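Hydroquinone dioxygenase small subunit (Pseudomonas sp., PDB 4ZXA) pairs with a large subunit to form PnpCD, the iron(II)-dependent two-subunit dioxygenase that cleaves the aromatic ring of hydroquinone. Local coordinates at the interface of chains A and B. Residues are numbered along the deposited sequence; one frame, centred on the assembly and turned at random. Chains: chain A, Hydroquinone dioxygenase small subunit; chain B, Hydroquinone dioxygenase large subunit.

The interface of chains A and B. Residues chain A 12-14, 86, 126; chain B 197, 220, 267-268, 312.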
ATOM      1  N   THR A  12       2.552  15.104  22.988  1.00 26.14           N
ATOM      2  CA  THR A  12       2.486  15.984  21.836  1.00 25.61           C
ATOM      3  C   THR A  12       3.682  16.948  21.892  1.00 32.59           C
ATOM      4  O   THR A  12       3.769  17.836  22.760  1.00 28.21           O
ATOM      5  CB  THR A  12       1.156  16.755  21.799  1.00 25.85           C
ATOM      6  OG1 THR A  12       0.063  15.825  21.718  1.00 25.34           O
ATOM      7  CG2 THR A  12       1.122  17.710  20.607  1.00 24.34           C
ATOM      8  N   VAL A  13       4.621  16.766  20.974  1.00 28.48           N
ATOM      9  CA  VAL A  13       5.853  17.519  21.052  1.00 26.78           C
ATOM     10  C   VAL A  13       5.698  18.937  20.510  1.00 30.43           C
ATOM     11  O   VAL A  13       5.495  19.129  19.320  1.00 26.78           O
ATOM     12  CB  VAL A  13       6.978  16.784  20.335  1.00 30.18           C
ATOM     13  CG1 VAL A  13       8.223  17.650  20.273  1.00 25.64           C
ATOM     14  CG2 VAL A  13       7.255  15.470  21.055  1.00 21.97           C
ATOM     15  N   PHE A  14       5.762  19.924  21.402  1.00 31.34           N
ATOM     16  CA  PHE A  14       5.836  21.318  20.982  1.00 30.39           C
ATOM     17  C   PHE A  14       7.256  21.810  21.217  1.00 32.54           C
ATOM     18  O   PHE A  14       7.958  21.297  22.081  1.00 35.33           O
ATOM     19  CB  PHE A  14       4.850  22.195  21.747  1.00 27.40           C
ATOM     20  CG  PHE A  14       3.418  21.789  21.575  1.00 29.07           C
ATOM     21  CD1 PHE A  14       2.774  21.971  20.364  1.00 27.71           C
ATOM     22  CD2 PHE A  14       2.711  21.239  22.633  1.00 29.23           C
ATOM     23  CE1 PHE A  14       1.455  21.603  20.210  1.00 26.63           C
ATOM     24  CE2 PHE A  14       1.388  20.871  22.490  1.00 24.88           C
ATOM     25  CZ  PHE A  14       0.758  21.056  21.274  1.00 26.18           C
ATOM     26  N   MET A  86       3.241  31.038  19.568  1.00 29.02           N
ATOM     27  CA  MET A  86       3.857  29.718  19.428  1.00 29.05           C
ATOM     28  C   MET A  86       4.704  29.308  20.642  1.00 28.25           C
ATOM     29  O   MET A  86       5.045  28.145  20.801  1.00 31.07           O
ATOM     30  CB  MET A  86       4.676  29.657  18.134  1.00 24.17           C
ATOM     31  CG  MET A  86       3.829  29.466  16.886  1.00 23.96           C
ATOM     32  SD  MET A  86       3.115  27.799  16.754  1.00 34.53           S
ATOM     33  CE  MET A  86       1.599  28.025  17.666  1.00 30.43           C
ATOM     34  N   ARG A 126       0.755  29.918  24.547  1.00 30.50           N
ATOM     35  CA  ARG A 126       1.057  29.017  23.439  1.00 33.88           C
ATOM     36  C   ARG A 126      -0.154  28.289  22.846  1.00 29.96           C
ATOM     37  O   ARG A 126      -0.958  27.674  23.554  1.00 27.37           O
ATOM     38  CB  ARG A 126       2.075  27.967  23.874  1.00 33.69           C
ATOM     39  CG  ARG A 126       2.409  26.987  22.753  1.00 33.14           C
ATOM     40  CD  ARG A 126       3.440  25.995  23.204  1.00 32.37           C
ATOM     41  NE  ARG A 126       2.869  25.007  24.113  1.00 28.85           N
ATOM     42  CZ  ARG A 126       3.593  24.203  24.883  1.00 35.65           C
ATOM     43  NH1 ARG A 126       4.924  24.283  24.872  1.00 30.35           N
ATOM     44  NH2 ARG A 126       2.978  23.328  25.670  1.00 36.52           N
TER
ATOM     45  N   VAL B 197      -2.788  17.725  25.432  1.00 28.29           N
ATOM     46  CA  VAL B 197      -2.788  19.135  25.021  1.00 26.91           C
ATOM     47  C   VAL B 197      -3.659  20.024  25.922  1.00 25.82           C
ATOM     48  O   VAL B 197      -4.812  19.711  26.179  1.00 27.47           O
ATOM     49  CB  VAL B 197      -3.246  19.259  23.554  1.00 31.01           C
ATOM     50  CG1 VAL B 197      -3.516  20.717  23.162  1.00 30.86           C
ATOM     51  CG2 VAL B 197      -2.213  18.634  22.651  1.00 32.49           C
ATOM     52  N   PHE B 220      -4.606  25.219  19.345  1.00 27.52           N
ATOM     53  CA  PHE B 220      -4.137  23.861  19.653  1.00 26.91           C
ATOM     54  C   PHE B 220      -5.287  22.999  20.188  1.00 26.87           C
ATOM     55  O   PHE B 220      -5.397  21.809  19.855  1.00 25.98           O
ATOM     56  CB  PHE B 220      -2.959  23.877  20.634  1.00 21.46           C
ATOM     57  CG  PHE B 220      -1.672  24.378  20.033  1.00 26.52           C
ATOM     58  CD1 PHE B 220      -1.630  24.845  18.719  1.00 22.20           C
ATOM     59  CD2 PHE B 220      -0.496  24.375  20.779  1.00 24.37           C
ATOM     60  CE1 PHE B 220      -0.438  25.304  18.156  1.00 21.05           C
ATOM     61  CE2 PHE B 220       0.695  24.830  20.230  1.00 25.92           C
ATOM     62  CZ  PHE B 220       0.722  25.298  18.911  1.00 27.20           C
ATOM     63  N   MET B 267       3.526  22.430  13.302  1.00 18.13           N
ATOM     64  CA  MET B 267       3.260  23.034  14.608  1.00 21.37           C
ATOM     65  C   MET B 267       3.533  22.105  15.787  1.00 20.93           C
ATOM     66  O   MET B 267       3.985  22.557  16.844  1.00 23.88           O
ATOM     67  CB  MET B 267       1.845  23.625  14.681  1.00 16.80           C
ATOM     68  CG  MET B 267       1.696  24.891  13.869  1.00 17.28           C
ATOM     69  SD  MET B 267       0.085  25.685  14.035  1.00 29.56           S
ATOM     70  CE  MET B 267      -1.011  24.313  13.718  1.00 18.41           C
ATOM     71  N   SER B 268       3.265  20.814  15.608  1.00 19.63           N
ATOM     72  CA  SER B 268       3.570  19.827  16.640  1.00 22.34           C
ATOM     73  C   SER B 268       4.151  18.559  16.038  1.00 23.03           C
ATOM     74  O   SER B 268       3.863  18.225  14.894  1.00 25.65           O
ATOM     75  CB  SER B 268       2.323  19.469  17.442  1.00 24.59           C
ATOM     76  OG  SER B 268       1.706  18.310  16.918  1.00 23.11           O
ATOM     77  N   MET B 312       0.055  18.370  14.435  1.00 17.45           N
ATOM     78  CA  MET B 312      -0.612  19.586  14.023  1.00 18.78           C
ATOM     79  C   MET B 312       0.190  20.230  12.918  1.00 21.00           C
ATOM     80  O   MET B 312       1.348  20.606  13.123  1.00 22.01           O
ATOM     81  CB  MET B 312      -0.753  20.531  15.204  1.00 20.59           C
ATOM     82  CG  MET B 312      -1.452  19.896  16.393  1.00 18.19           C
ATOM     83  SD  MET B 312      -1.778  21.138  17.655  1.00 25.29           S
ATOM     84  CE  MET B 312      -2.797  20.194  18.801  1.00 22.74           C
TER
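B:Ser268 faces both A:Thr12 and A:Phe14, and its hydroxyl OG receives a hydrogen bond from the backbone N of B:Met312 (3.0 Å, 158° at the hydrogen). This bond within the large subunit ties the loop to the neighbouring strand and would help hold the serine's CB beneath the rim of one A:Phe14 face, 3.6 Å from CE1, while OG sits by the methyl CG2 of A:Thr12. No hydrogen bond or salt bridge joins the chains here; the contact is one of apolar packing. On the opposite face of A:Phe14, B:Phe220 lies nearly parallel but shifted, the two side chains running past each other in opposite directions. The CE1 corner of A:Phe14 rests over the CD2–CE2 edge of B:Phe220, 3.3 Å from CE2. A:Phe14 CG is anti to the carbonyl carbon and beside the backbone N (chi1 -60°), which directs the ring between B:Phe220 and B:Ser268. Within the small subunit, CD2 of A:Phe14 lies over the rim of the A:Arg126 guanidinium, and the arginine's aliphatic CG lies 3.7 Å from B:Phe220 CE2. A:Met86, bent at chi2 and chi3, brings its methyl to the CE1–CZ rim of B:Phe220, on the side away from A:Phe14; the exact spacing is doubtful. An alanine in place of B:Phe220 would probably open a gap between A:Phe14 and A:Met86, leaving the A:Phe14 ring freer to turn. Nearby, CG2 of B:Val197 meets A:Thr12 OG1 at 3.7 Å. In this part of the PnpCD subunit interface, the cupin-type small subunit's N-terminal loop and strand 81-87 meet large-subunit helix 219-224, strand 310-318 and the loops 195-202 and 267-269.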